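Long-range contact in OsmC family protein (Rhodothermus marinus, PDB 5CML), which probably hydrolyses carboxyl esters through the alpha/beta-hydrolase domain held in this chain, one part of a longer protein that also carries an OsmC domain: residues A[102-116]-A[123-135]. Numbering follows the deposited sequence. Where two conformers were deposited one is given.
Sequences PALLIGHSLGGAAVL and PEVKAVATIGAPC
Strands 104-108 and 127-131 run parallel, 13° apart, Leu105 pairing with Val128 and Gly107 with Thr130, and backbone bonds climb the ladder from Lys126 N on Ala103 O (2.8 Å) up to a nearly straight one from Ser109 N to Ile131 O. Helix 110-118 joins them in a beta-alpha-beta crossover and packs on the face bearing Leu105, Val128 and Thr130. Branched residues suit these strands: Val128 points CG1 away from its own backbone N and at Leu116 CD2, 3.7 Å away, while the CG2 of Thr130 meets Leu116 CG at 3.8 Å and also touches Val115. Leu105, its CG swung beside the backbone N (chi1 -66°), crosses Val125 at about a right angle, CG lying 3.8 Å from Val125 CG2. With alanine in place of Leu105, both methyls of Val125 are likely to lose this packing partner and a gap to open beside them. Two positions, Gly107 and Gly112, leave no room for a side chain: a CB on the first would strike Gly111 O, one on the second Ala133 CB, which sits 4.0 Å from Gly112 CA. On the other face His108 lays CD2 3.5 Å from Ile131 O, with Ser109 CB over one face of its ring. Ser109 takes a positive phi (60°) in a GxSxG turn that resembles the nucleophile elbow of alpha/beta-hydrolases, and its OG is hydrogen-bonded to His229 NE2. Packing of Val115 and Leu116 on Val128 and Thr130, with the Ser109 N bond, is thus likely to hold the strained turn, consistent with presenting a nucleophilic serine.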
loop_
_atom_site.group_PDB
_atom_site.type_symbol
_atom_site.label_atom_id
_atom_site.label_comp_id
_atom_site.label_asym_id
_atom_site.label_seq_id
_atom_site.Cartn_x
_atom_site.Cartn_y
_atom_site.Cartn_z
ATOM N N PRO A 102 2.477 -5.062 -12.670
ATOM C CA PRO A 102 2.502 -3.673 -12.174
ATOM C C PRO A 102 3.917 -3.107 -12.131
ATOM O O PRO A 102 4.865 -3.772 -11.690
ATOM C CB PRO A 102 1.908 -3.783 -10.767
ATOM C CG PRO A 102 2.198 -5.232 -10.359
ATOM C CD PRO A 102 2.077 -6.027 -11.636
ATOM N N ALA A 103 4.041 -1.871 -12.592
ATOM C CA ALA A 103 5.307 -1.168 -12.617
ATOM C C ALA A 103 5.447 -0.273 -11.395
ATOM O O ALA A 103 6.528 0.197 -11.120
ATOM C CB ALA A 103 5.432 -0.340 -13.885
ATOM N N LEU A 104 4.353 -0.070 -10.666
ATOM C CA LEU A 104 4.343 0.797 -9.479
ATOM C C LEU A 104 3.593 0.086 -8.377
ATOM O O LEU A 104 2.471 -0.397 -8.601
ATOM C CB LEU A 104 3.674 2.145 -9.791
ATOM C CG LEU A 104 3.400 3.148 -8.662
ATOM C CD1 LEU A 104 4.663 3.618 -8.019
ATOM C CD2 LEU A 104 2.621 4.339 -9.198
ATOM N N LEU A 105 4.219 -0.020 -7.201
ATOM C CA LEU A 105 3.535 -0.473 -6.005
ATOM C C LEU A 105 3.330 0.713 -5.088
ATOM O O LEU A 105 4.260 1.490 -4.865
ATOM C CB LEU A 105 4.350 -1.537 -5.269
ATOM C CG LEU A 105 4.535 -2.865 -5.978
ATOM C CD1 LEU A 105 5.339 -3.842 -5.059
ATOM C CD2 LEU A 105 3.219 -3.509 -6.431
ATOM N N ILE A 106 2.133 0.801 -4.523
ATOM C CA ILE A 106 1.768 1.845 -3.573
ATOM C C ILE A 106 1.185 1.179 -2.344
ATOM O O ILE A 106 0.304 0.328 -2.467
ATOM C CB ILE A 106 0.701 2.822 -4.148
ATOM C CG1 ILE A 106 1.078 3.315 -5.545
ATOM C CG2 ILE A 106 0.469 3.983 -3.175
ATOM C CD1 ILE A 106 -0.113 3.948 -6.325
ATOM N N GLY A 107 1.640 1.575 -1.158
ATOM C CA GLY A 107 1.097 1.017 0.062
ATOM C C GLY A 107 0.807 2.070 1.110
ATOM O O GLY A 107 1.648 2.911 1.391
ATOM N N HIS A 108 -0.367 1.997 1.724
ATOM C CA HIS A 108 -0.723 2.894 2.819
ATOM C C HIS A 108 -0.751 2.126 4.135
ATOM O O HIS A 108 -1.269 1.014 4.193
ATOM C CB HIS A 108 -2.078 3.545 2.534
ATOM C CG HIS A 108 -2.747 4.114 3.746
ATOM N ND1 HIS A 108 -3.899 3.580 4.285
ATOM C CD2 HIS A 108 -2.451 5.204 4.495
ATOM C CE1 HIS A 108 -4.272 4.304 5.327
ATOM N NE2 HIS A 108 -3.402 5.288 5.483
ATOM N N SER A 109 -0.155 2.717 5.166
ATOM C CA SER A 109 -0.171 2.191 6.527
ATOM C C SER A 109 0.481 0.799 6.546
ATOM O O SER A 109 1.582 0.610 6.006
ATOM C CB SER A 109 -1.613 2.180 7.064
ATOM O OG SER A 109 -1.671 1.809 8.425
ATOM N N LEU A 110 -0.191 -0.173 7.135
ATOM C CA LEU A 110 0.303 -1.555 7.109
ATOM C C LEU A 110 0.538 -2.056 5.689
ATOM O O LEU A 110 1.425 -2.880 5.459
ATOM C CB LEU A 110 -0.667 -2.496 7.822
ATOM C CG LEU A 110 -0.655 -2.434 9.337
ATOM C CD1 LEU A 110 -1.537 -3.549 9.850
ATOM C CD2 LEU A 110 0.760 -2.582 9.927
ATOM N N GLY A 111 -0.269 -1.575 4.740
ATOM C CA GLY A 111 -0.069 -1.908 3.343
ATOM C C GLY A 111 1.253 -1.401 2.813
ATOM O O GLY A 111 1.813 -1.971 1.881
ATOM N N GLY A 112 1.745 -0.300 3.386
ATOM C CA GLY A 112 3.043 0.230 3.005
ATOM C C GLY A 112 4.164 -0.712 3.431
ATOM O O GLY A 112 5.108 -0.990 2.680
ATOM N N ALA A 113 4.071 -1.207 4.656
ATOM C CA ALA A 113 5.059 -2.158 5.116
ATOM C C ALA A 113 5.017 -3.399 4.216
ATOM O O ALA A 113 6.051 -3.923 3.818
ATOM C CB ALA A 113 4.814 -2.520 6.564
ATOM N N ALA A 114 3.817 -3.825 3.837
ATOM C CA ALA A 114 3.676 -5.001 2.996
ATOM C C ALA A 114 4.283 -4.814 1.610
ATOM O O ALA A 114 4.993 -5.700 1.138
ATOM C CB ALA A 114 2.219 -5.377 2.861
ATOM N N VAL A 115 4.003 -3.697 0.930
ATOM C CA VAL A 115 4.564 -3.542 -0.421
ATOM C C VAL A 115 6.088 -3.414 -0.369
ATOM O O VAL A 115 6.783 -3.887 -1.267
ATOM C CB VAL A 115 3.978 -2.338 -1.225
ATOM C CG1 VAL A 115 2.470 -2.514 -1.468
ATOM C CG2 VAL A 115 4.313 -1.007 -0.600
ATOM N N LEU A 116 6.623 -2.816 0.691
ATOM C CA LEU A 116 8.062 -2.670 0.786
ATOM C C LEU A 116 8.714 -4.023 0.990
ATOM O O LEU A 116 9.810 -4.262 0.500
ATOM C CB LEU A 116 8.456 -1.725 1.921
ATOM C CG LEU A 116 8.173 -0.257 1.618
ATOM C CD1 LEU A 116 8.271 0.517 2.901
ATOM C CD2 LEU A 116 9.151 0.290 0.585
ATOM N N PRO A 123 10.499 -8.212 -10.336
ATOM C CA PRO A 123 11.422 -7.444 -11.185
ATOM C C PRO A 123 10.761 -6.329 -11.993
ATOM O O PRO A 123 11.390 -5.300 -12.239
ATOM C CB PRO A 123 12.001 -8.523 -12.112
ATOM C CG PRO A 123 11.989 -9.741 -11.253
ATOM C CD PRO A 123 10.685 -9.661 -10.533
ATOM N N GLU A 124 9.521 -6.548 -12.414
ATOM C CA GLU A 124 8.829 -5.581 -13.249
ATOM C C GLU A 124 8.436 -4.319 -12.501
ATOM O O GLU A 124 8.128 -3.301 -13.138
ATOM C CB GLU A 124 7.582 -6.213 -13.856
ATOM C CG GLU A 124 7.853 -7.489 -14.652
ATOM C CD GLU A 124 8.697 -7.252 -15.878
ATOM O OE1 GLU A 124 8.140 -7.346 -16.999
ATOM O OE2 GLU A 124 9.916 -6.993 -15.721
ATOM N N VAL A 125 8.447 -4.365 -11.167
ATOM C CA VAL A 125 8.150 -3.166 -10.377
ATOM C C VAL A 125 9.321 -2.209 -10.520
ATOM O O VAL A 125 10.457 -2.563 -10.206
ATOM C CB VAL A 125 7.898 -3.503 -8.874
ATOM C CG1 VAL A 125 7.834 -2.249 -7.986
ATOM C CG2 VAL A 125 6.649 -4.377 -8.724
ATOM N N LYS A 126 9.029 -0.983 -10.960
ATOM C CA LYS A 126 10.064 0.006 -11.248
ATOM C C LYS A 126 10.127 1.105 -10.197
ATOM O O LYS A 126 11.067 1.884 -10.176
ATOM C CB LYS A 126 9.829 0.628 -12.627
ATOM C CG LYS A 126 9.819 -0.393 -13.762
ATOM C CD LYS A 126 11.177 -1.069 -13.928
ATOM C CE LYS A 126 11.188 -2.080 -15.089
ATOM N NZ LYS A 126 11.957 -3.331 -14.750
ATOM N N ALA A 127 9.120 1.186 -9.346
ATOM C CA ALA A 127 9.039 2.259 -8.351
ATOM C C ALA A 127 8.081 1.870 -7.245
ATOM O O ALA A 127 7.132 1.113 -7.481
ATOM C CB ALA A 127 8.599 3.583 -8.997
ATOM N N VAL A 128 8.366 2.336 -6.023
ATOM C CA VAL A 128 7.543 2.022 -4.865
ATOM C C VAL A 128 7.285 3.286 -4.084
ATOM O O VAL A 128 8.197 4.095 -3.894
ATOM C CB VAL A 128 8.229 0.989 -3.928
ATOM C CG1 VAL A 128 7.361 0.676 -2.681
ATOM C CG2 VAL A 128 8.611 -0.274 -4.694
ATOM N N ALA A 129 6.053 3.444 -3.611
ATOM C CA ALA A 129 5.667 4.625 -2.845
ATOM C C ALA A 129 4.804 4.171 -1.670
ATOM O O ALA A 129 3.955 3.268 -1.816
ATOM C CB ALA A 129 4.912 5.632 -3.710
ATOM N N THR A 130 5.011 4.783 -0.508
ATOM C CA THR A 130 4.204 4.450 0.652
ATOM C C THR A 130 3.706 5.688 1.363
ATOM O O THR A 130 4.276 6.767 1.218
ATOM C CB THR A 130 4.988 3.579 1.677
ATOM O OG1 THR A 130 6.114 4.304 2.172
ATOM C CG2 THR A 130 5.467 2.285 1.033
ATOM N N ILE A 131 2.645 5.500 2.139
ATOM C CA ILE A 131 1.979 6.573 2.881
ATOM C C ILE A 131 1.788 6.131 4.335
ATOM O O ILE A 131 1.022 5.199 4.607
ATOM C CB ILE A 131 0.604 6.911 2.274
ATOM C CG1 ILE A 131 0.721 7.163 0.774
ATOM C CG2 ILE A 131 -0.067 8.079 2.996
ATOM C CD1 ILE A 131 -0.541 6.834 0.005
ATOM N N GLY A 132 2.464 6.782 5.275
ATOM C CA GLY A 132 2.251 6.466 6.675
ATOM C C GLY A 132 2.752 5.086 7.075
ATOM O O GLY A 132 2.241 4.498 8.019
ATOM N N ALA A 133 3.750 4.570 6.376
ATOM C CA ALA A 133 4.209 3.187 6.623
ATOM C C ALA A 133 5.038 3.062 7.911
ATOM O O ALA A 133 5.897 3.897 8.184
ATOM C CB ALA A 133 5.028 2.682 5.451
ATOM N N PRO A 134 4.795 1.997 8.687
ATOM C CA PRO A 134 5.650 1.731 9.845
ATOM C C PRO A 134 6.963 1.122 9.381
ATOM O O PRO A 134 7.001 0.522 8.318
ATOM C CB PRO A 134 4.819 0.769 10.681
ATOM C CG PRO A 134 3.998 0.028 9.692
ATOM C CD PRO A 134 3.681 1.044 8.591
ATOM N N CYS A 135 8.026 1.278 10.164
ATOM C CA CYS A 135 9.348 0.870 9.710
ATOM C C CYS A 135 9.794 -0.461 10.283
ATOM O O CYS A 135 10.698 -1.089 9.736
ATOM C CB CYS A 135 10.376 1.934 10.074
ATOM S SG CYS A 135 10.695 2.076 11.838
#